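Local coordinates for E3 ubiquitin-protein ligase TRIM65 (Homo sapiens, PDB 7JL4) that acts as an E3 ubiquitin ligase in innate immunity, autophagy and microRNA regulation, captured here as its C-terminal PRY-SPRY domain, at residues 22-27 with 176-181. Residues are numbered along the deposited sequence; the frame is centred on the assembly and turned at random.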
ATOM      1  N   LEU A  22      -2.432   2.754  10.749  1.00 25.30           N
ATOM      2  CA  LEU A  22      -1.049   2.586  10.317  1.00 20.03           C
ATOM      3  C   LEU A  22      -0.296   3.913  10.326  1.00 20.95           C
ATOM      4  O   LEU A  22      -0.891   4.992  10.210  1.00 24.56           O
ATOM      5  CB  LEU A  22      -0.991   1.998   8.898  1.00 18.99           C
ATOM      6  CG  LEU A  22      -1.702   0.669   8.630  1.00 21.62           C
ATOM      7  CD1 LEU A  22      -1.469   0.291   7.167  1.00 20.51           C
ATOM      8  CD2 LEU A  22      -1.278  -0.427   9.605  1.00 26.54           C
ATOM      9  N   THR A  23       1.034   3.821  10.455  1.00 17.24           N
ATOM     10  CA  THR A  23       1.921   4.979  10.307  1.00 23.56           C
ATOM     11  C   THR A  23       3.124   4.587   9.457  1.00 24.61           C
ATOM     12  O   THR A  23       3.550   3.430   9.469  1.00 24.62           O
ATOM     13  CB  THR A  23       2.407   5.530  11.655  1.00 27.48           C
ATOM     14  OG1 THR A  23       3.029   4.484  12.407  1.00 28.79           O
ATOM     15  CG2 THR A  23       1.256   6.100  12.469  1.00 25.40           C
ATOM     16  N   PHE A  24       3.669   5.551   8.717  1.00 26.14           N
ATOM     17  CA  PHE A  24       4.860   5.278   7.915  1.00 21.05           C
ATOM     18  C   PHE A  24       6.103   5.169   8.799  1.00 26.73           C
ATOM     19  O   PHE A  24       6.162   5.713   9.906  1.00 25.74           O
ATOM     20  CB  PHE A  24       5.048   6.367   6.850  1.00 22.53           C
ATOM     21  CG  PHE A  24       3.968   6.370   5.811  1.00 26.57           C
ATOM     22  CD1 PHE A  24       3.840   5.307   4.922  1.00 25.96           C
ATOM     23  CD2 PHE A  24       3.068   7.424   5.726  1.00 25.86           C
ATOM     24  CE1 PHE A  24       2.829   5.310   3.939  1.00 21.81           C
ATOM     25  CE2 PHE A  24       2.074   7.448   4.743  1.00 26.59           C
ATOM     26  CZ  PHE A  24       1.943   6.379   3.857  1.00 21.27           C
ATOM     27  N   ASP A  25       7.085   4.403   8.316  1.00 22.09           N
ATOM     28  CA  ASP A  25       8.374   4.253   8.972  1.00 23.68           C
ATOM     29  C   ASP A  25       9.339   5.230   8.325  1.00 28.08           C
ATOM     30  O   ASP A  25       9.738   5.010   7.171  1.00 29.09           O
ATOM     31  CB  ASP A  25       8.873   2.810   8.822  1.00 27.10           C
ATOM     32  CG  ASP A  25      10.311   2.611   9.273  1.00 36.94           C
ATOM     33  OD1 ASP A  25      10.946   3.553   9.799  1.00 36.13           O
ATOM     34  OD2 ASP A  25      10.828   1.482   9.064  1.00 35.13           O
ATOM     35  N   PRO A  26       9.720   6.320   9.001  1.00 31.55           N
ATOM     36  CA  PRO A  26      10.611   7.321   8.368  1.00 27.99           C
ATOM     37  C   PRO A  26      12.003   6.812   8.046  1.00 32.97           C
ATOM     38  O   PRO A  26      12.649   7.373   7.153  1.00 33.52           O
ATOM     39  CB  PRO A  26      10.670   8.458   9.408  1.00 36.21           C
ATOM     40  CG  PRO A  26      10.150   7.860  10.708  1.00 38.72           C
ATOM     41  CD  PRO A  26       9.250   6.724  10.344  1.00 27.29           C
ATOM     42  N   VAL A  27      12.503   5.790   8.748  1.00 31.06           N
ATOM     43  CA  VAL A  27      13.834   5.276   8.439  1.00 34.64           C
ATOM     44  C   VAL A  27      13.840   4.616   7.059  1.00 32.26           C
ATOM     45  O   VAL A  27      14.840   4.675   6.331  1.00 38.48           O
ATOM     46  CB  VAL A  27      14.304   4.310   9.544  1.00 38.03           C
ATOM     47  CG1 VAL A  27      15.745   3.846   9.281  1.00 46.39           C
ATOM     48  CG2 VAL A  27      14.195   4.979  10.919  1.00 38.23           C
ATOM     49  N   PRO A 176       3.078  -3.495   5.532  1.00 16.88           N
ATOM     50  CA  PRO A 176       2.585  -2.695   4.406  1.00 16.74           C
ATOM     51  C   PRO A 176       3.717  -1.897   3.767  1.00 22.47           C
ATOM     52  O   PRO A 176       4.585  -1.352   4.463  1.00 21.64           O
ATOM     53  CB  PRO A 176       1.559  -1.755   5.054  1.00 16.38           C
ATOM     54  CG  PRO A 176       1.136  -2.450   6.346  1.00 17.02           C
ATOM     55  CD  PRO A 176       2.388  -3.172   6.806  1.00 20.17           C
ATOM     56  N   VAL A 177       3.681  -1.794   2.431  1.00 18.96           N
ATOM     57  CA  VAL A 177       4.733  -1.110   1.691  1.00 19.94           C
ATOM     58  C   VAL A 177       4.100  -0.483   0.448  1.00 19.95           C
ATOM     59  O   VAL A 177       3.129  -1.009  -0.099  1.00 17.49           O
ATOM     60  CB  VAL A 177       5.889  -2.082   1.354  1.00 21.91           C
ATOM     61  CG1 VAL A 177       5.386  -3.261   0.501  1.00 18.83           C
ATOM     62  CG2 VAL A 177       7.044  -1.338   0.674  1.00 29.38           C
ATOM     63  N   PHE A 178       4.615   0.677   0.049  1.00 17.73           N
ATOM     64  CA  PHE A 178       3.976   1.526  -0.956  1.00 22.77           C
ATOM     65  C   PHE A 178       5.007   2.092  -1.928  1.00 23.11           C
ATOM     66  O   PHE A 178       6.139   2.383  -1.541  1.00 22.75           O
ATOM     67  CB  PHE A 178       3.235   2.675  -0.263  1.00 22.59           C
ATOM     68  CG  PHE A 178       2.203   2.200   0.719  1.00 24.06           C
ATOM     69  CD1 PHE A 178       0.919   1.900   0.288  1.00 24.04           C
ATOM     70  CD2 PHE A 178       2.527   2.020   2.054  1.00 21.30           C
ATOM     71  CE1 PHE A 178      -0.041   1.440   1.164  1.00 22.56           C
ATOM     72  CE2 PHE A 178       1.578   1.546   2.958  1.00 29.11           C
ATOM     73  CZ  PHE A 178       0.281   1.248   2.502  1.00 25.80           C
ATOM     74  N   TRP A 179       4.585   2.298  -3.183  1.00 21.14           N
ATOM     75  CA  TRP A 179       5.376   2.957  -4.214  1.00 22.29           C
ATOM     76  C   TRP A 179       4.614   4.186  -4.694  1.00 28.03           C
ATOM     77  O   TRP A 179       3.382   4.149  -4.821  1.00 23.94           O
ATOM     78  CB  TRP A 179       5.619   2.025  -5.393  1.00 20.20           C
ATOM     79  CG  TRP A 179       6.257   2.671  -6.599  1.00 23.31           C
ATOM     80  CD1 TRP A 179       7.581   2.836  -6.824  1.00 25.53           C
ATOM     81  CD2 TRP A 179       5.577   3.180  -7.766  1.00 26.84           C
ATOM     82  NE1 TRP A 179       7.784   3.426  -8.083  1.00 26.53           N
ATOM     83  CE2 TRP A 179       6.560   3.649  -8.663  1.00 26.81           C
ATOM     84  CE3 TRP A 179       4.228   3.285  -8.129  1.00 23.42           C
ATOM     85  CZ2 TRP A 179       6.234   4.218  -9.901  1.00 30.46           C
ATOM     86  CZ3 TRP A 179       3.902   3.852  -9.356  1.00 24.91           C
ATOM     87  CH2 TRP A 179       4.906   4.311 -10.224  1.00 28.21           C
ATOM     88  N   LEU A 180       5.341   5.277  -4.937  1.00 27.67           N
ATOM     89  CA  LEU A 180       4.743   6.554  -5.321  1.00 27.05           C
ATOM     90  C   LEU A 180       5.540   7.191  -6.444  1.00 28.94           C
ATOM     91  O   LEU A 180       6.730   7.471  -6.278  1.00 32.64           O
ATOM     92  CB  LEU A 180       4.703   7.535  -4.147  1.00 26.33           C
ATOM     93  CG  LEU A 180       3.832   7.326  -2.926  1.00 24.50           C
ATOM     94  CD1 LEU A 180       4.495   6.334  -1.965  1.00 25.67           C
ATOM     95  CD2 LEU A 180       3.631   8.700  -2.289  1.00 24.46           C
ATOM     96  N   LEU A 181       4.863   7.512  -7.540  1.00 31.96           N
ATOM     97  CA  LEU A 181       5.447   8.374  -8.556  1.00 33.19           C
ATOM     98  C   LEU A 181       5.695   9.769  -7.974  1.00 32.86           C
ATOM     99  O   LEU A 181       5.120  10.147  -6.957  1.00 31.91           O
ATOM    100  CB  LEU A 181       4.514   8.458  -9.757  1.00 33.97           C
ATOM    101  CG  LEU A 181       5.210   8.905 -11.038  1.00 34.19           C
ATOM    102  CD1 LEU A 181       6.320   7.925 -11.309  1.00 36.53           C
ATOM    103  CD2 LEU A 181       4.221   8.960 -12.175  1.00 40.49           C
TER
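F24 turns the edge of its ring toward the face of F178, an offset edge-to-face pair with centroids 5.9 Å apart and planes at 82°. The touching atom is CE1 of F24, 3.8 Å from CD2 of F178, with CE2 of the same ring only slightly farther off; CD2 lies near the plane of the F24 ring, while CE1 approaches the F178 ring obliquely, off its centre. F178 starts out pointing at the loop, whereas F24 reaches its partner with the far end of its ring. In F24, CG sits beside the backbone N (chi1 -66°), and this swing brings CE1 over to the strand. Two residues back, L22 sends a single methyl, CD1, to the proline ring of P176, CD1 to CG 3.9 Å. Its chi2 of -179° sets CD1 anti to CA, extending this branch toward the proline. All four side chains are buried, and the contact across is purely apolar. Backbone hydrogen bonds tie F178 to V62 and P176 to C64, and L22 O accepts from H190 NE2. Beyond the four, W75 touches both L22 and P176, L186 and V77 pack on F178, and L188 meets both L22 and F24. Farther along the loop, the backbone N of V27 donates to OD1 of D25 (N to OD1 2.9 Å) from above the carboxylate plane, closing an Asx turn. Overall, the loop between helix 10-15 and strand 33-36 drops alternate side chains, L22 and F24, onto strand 175-180, adding to the hydrophobic core between the two antiparallel sheets of the B30.2/SPRY beta-sandwich.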